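Putative acyl-CoA dehydrogenase (Burkholderia xenovorans, PDB 5JSC) belongs to the acyl-CoA dehydrogenase family of flavoproteins and binds flavin-adenine dinucleotide in a four-chain assembly. Local coordinates at residues C[87-92]-C[324-329]. Residues are numbered along the deposited sequence; the frame is centred on the assembly and turned at random.
Sequences DTRAVC and LRDQGE. With SO4 (sulfate ion), chain Q.
Asp-326 sets its carboxylate against the N-terminal end of helix 88-101, at Thr-88 and Arg-89, and four hydrogen bonds grip it. Asp-326 OD1 takes the backbone N of Thr-88 on its syn lone pair at 2.9 Å. Thr-88 OG1 also donates to Asp-326 OD1 at 2.7 Å, from above the carboxylate plane. OD2 receives the backbone N of Arg-89 on its syn side. With its anti lone pair, Asp-326 OD2 meets Arg-89 NE at 2.8 Å in a salt bridge. The bend at chi3 (-74°) brings NE to OD2, which lies at the guanidinium edge; the two planes are 46° apart. The negative charge sits at the helix N-terminus and probably gains from the dipole there. Asp-87 is the N-cap, its OD1 accepting from Ala-90 N. Asp-87 OD1 lies 3.2 Å from Asp-326 OD2, two acceptors that do not bond, their carboxylate planes nearly perpendicular (83°). The nearby arginines probably ease the repulsion. Arg-325 NH1 donates to Thr-88 OG1 almost within the guanidinium plane, so this hydroxyl both gives and accepts.

Toward partly exposed Gln-327 the segments meet through a sulfate, probably from the crystallisation liquor. It accepts from Arg-89 NH1 and NH2 and from Gln-327 NE2.

The contact ties the N-terminal helical domain to the C-terminal one. Arg-29 and His-30 hold Asp-87 OD2 from helix 28-44, while helix 250-286 packs against Val-91, Cys-92 and Arg-325.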
loop_
_atom_site.group_PDB
_atom_site.type_symbol
_atom_site.label_atom_id
_atom_site.label_comp_id
_atom_site.label_asym_id
_atom_site.label_seq_id
_atom_site.Cartn_x
_atom_site.Cartn_y
_atom_site.Cartn_z
ATOM N N ASP C 87 -23.913 -21.153 16.847
ATOM C CA ASP C 87 -22.575 -21.653 16.532
ATOM C C ASP C 87 -21.971 -20.724 15.483
ATOM O O ASP C 87 -22.290 -20.828 14.295
ATOM C CB ASP C 87 -22.680 -23.100 16.046
ATOM C CG ASP C 87 -21.334 -23.760 15.773
ATOM O OD1 ASP C 87 -20.321 -23.067 15.562
ATOM O OD2 ASP C 87 -21.301 -25.014 15.749
ATOM N N THR C 88 -21.104 -19.801 15.934
ATOM C CA THR C 88 -20.532 -18.800 15.038
ATOM C C THR C 88 -19.675 -19.451 13.967
ATOM O O THR C 88 -19.690 -19.029 12.807
ATOM C CB THR C 88 -19.680 -17.793 15.824
ATOM O OG1 THR C 88 -20.302 -17.508 17.082
ATOM C CG2 THR C 88 -19.540 -16.499 15.040
ATOM N N ARG C 89 -18.911 -20.477 14.338
ATOM C CA ARG C 89 -18.093 -21.166 13.345
ATOM C C ARG C 89 -18.962 -21.787 12.258
ATOM O O ARG C 89 -18.619 -21.739 11.067
ATOM C CB ARG C 89 -17.233 -22.230 14.026
ATOM C CG ARG C 89 -16.111 -21.622 14.875
ATOM C CD ARG C 89 -15.458 -22.636 15.801
ATOM N NE ARG C 89 -16.338 -22.960 16.917
ATOM C CZ ARG C 89 -16.055 -23.855 17.854
ATOM N NH1 ARG C 89 -14.913 -24.530 17.799
ATOM N NH2 ARG C 89 -16.914 -24.078 18.844
ATOM N N ALA C 90 -20.096 -22.371 12.646
ATOM C CA ALA C 90 -20.999 -22.949 11.659
ATOM C C ALA C 90 -21.583 -21.880 10.743
ATOM O O ALA C 90 -21.577 -22.038 9.515
ATOM C CB ALA C 90 -22.108 -23.732 12.358
ATOM N N VAL C 91 -22.095 -20.780 11.315
ATOM C CA VAL C 91 -22.660 -19.719 10.478
ATOM C C VAL C 91 -21.610 -19.188 9.506
ATOM O O VAL C 91 -21.896 -18.946 8.323
ATOM C CB VAL C 91 -23.241 -18.588 11.345
ATOM C CG1 VAL C 91 -23.648 -17.406 10.456
ATOM C CG2 VAL C 91 -24.448 -19.090 12.134
ATOM N N CYS C 92 -20.372 -19.035 9.982
ATOM C CA CYS C 92 -19.302 -18.549 9.117
ATOM C C CYS C 92 -18.986 -19.537 7.997
ATOM O O CYS C 92 -18.819 -19.134 6.839
ATOM C CB CYS C 92 -18.058 -18.250 9.953
ATOM S SG CYS C 92 -18.224 -16.727 10.912
ATOM N N LEU C 324 -13.617 -17.749 19.259
ATOM C CA LEU C 324 -13.637 -17.019 20.521
ATOM C C LEU C 324 -15.064 -16.734 20.975
ATOM O O LEU C 324 -15.396 -16.920 22.159
ATOM C CB LEU C 324 -12.834 -15.725 20.377
ATOM C CG LEU C 324 -12.728 -14.858 21.630
ATOM C CD1 LEU C 324 -12.198 -15.663 22.822
ATOM C CD2 LEU C 324 -11.838 -13.641 21.342
ATOM N N ARG C 325 -15.928 -16.294 20.059
ATOM C CA ARG C 325 -17.320 -16.073 20.436
ATOM C C ARG C 325 -17.963 -17.372 20.899
ATOM O O ARG C 325 -18.784 -17.371 21.833
ATOM C CB ARG C 325 -18.108 -15.478 19.267
ATOM C CG ARG C 325 -19.458 -14.959 19.709
ATOM C CD ARG C 325 -20.425 -14.597 18.579
ATOM N NE ARG C 325 -21.734 -14.429 19.189
ATOM C CZ ARG C 325 -22.688 -15.355 19.237
ATOM N NH1 ARG C 325 -22.541 -16.518 18.629
ATOM N NH2 ARG C 325 -23.821 -15.088 19.857
ATOM N N ASP C 326 -17.569 -18.492 20.296
ATOM C CA ASP C 326 -18.096 -19.800 20.670
ATOM C C ASP C 326 -17.528 -20.324 21.984
ATOM O O ASP C 326 -17.945 -21.405 22.434
ATOM C CB ASP C 326 -17.839 -20.801 19.539
ATOM C CG ASP C 326 -18.698 -20.524 18.315
ATOM O OD1 ASP C 326 -19.700 -19.780 18.436
ATOM O OD2 ASP C 326 -18.398 -21.062 17.231
ATOM N N GLN C 327 -16.595 -19.605 22.606
ATOM C CA GLN C 327 -16.210 -19.869 23.986
ATOM C C GLN C 327 -17.081 -19.100 24.966
ATOM O O GLN C 327 -16.897 -19.226 26.188
ATOM C CB GLN C 327 -14.737 -19.508 24.224
ATOM C CG GLN C 327 -13.771 -20.100 23.204
ATOM C CD GLN C 327 -13.928 -21.600 23.069
ATOM O OE1 GLN C 327 -13.687 -22.355 24.017
ATOM N NE2 GLN C 327 -14.340 -22.042 21.885
ATOM N N GLY C 328 -18.027 -18.315 24.457
ATOM C CA GLY C 328 -18.854 -17.472 25.291
ATOM C C GLY C 328 -18.282 -16.100 25.551
ATOM O O GLY C 328 -18.736 -15.422 26.476
ATOM N N GLU C 329 -17.296 -15.671 24.775
ATOM C CA GLU C 329 -16.628 -14.402 25.012
ATOM C C GLU C 329 -17.151 -13.330 24.068
ATOM O O GLU C 329 -17.606 -13.616 22.957
ATOM C CB GLU C 329 -15.116 -14.548 24.840
ATOM C CG GLU C 329 -14.508 -15.491 25.854
ATOM C CD GLU C 329 -14.533 -14.907 27.248
ATOM O OE1 GLU C 329 -14.051 -13.769 27.421
ATOM O OE2 GLU C 329 -15.048 -15.576 28.167
HETATM S S SO4 Q . -15.146 -26.058 21.224
HETATM O O1 SO4 Q . -14.822 -27.173 22.109
HETATM O O2 SO4 Q . -16.564 -26.112 20.875
HETATM O O3 SO4 Q . -14.869 -24.798 21.904
HETATM O O4 SO4 Q . -14.333 -26.141 20.013
#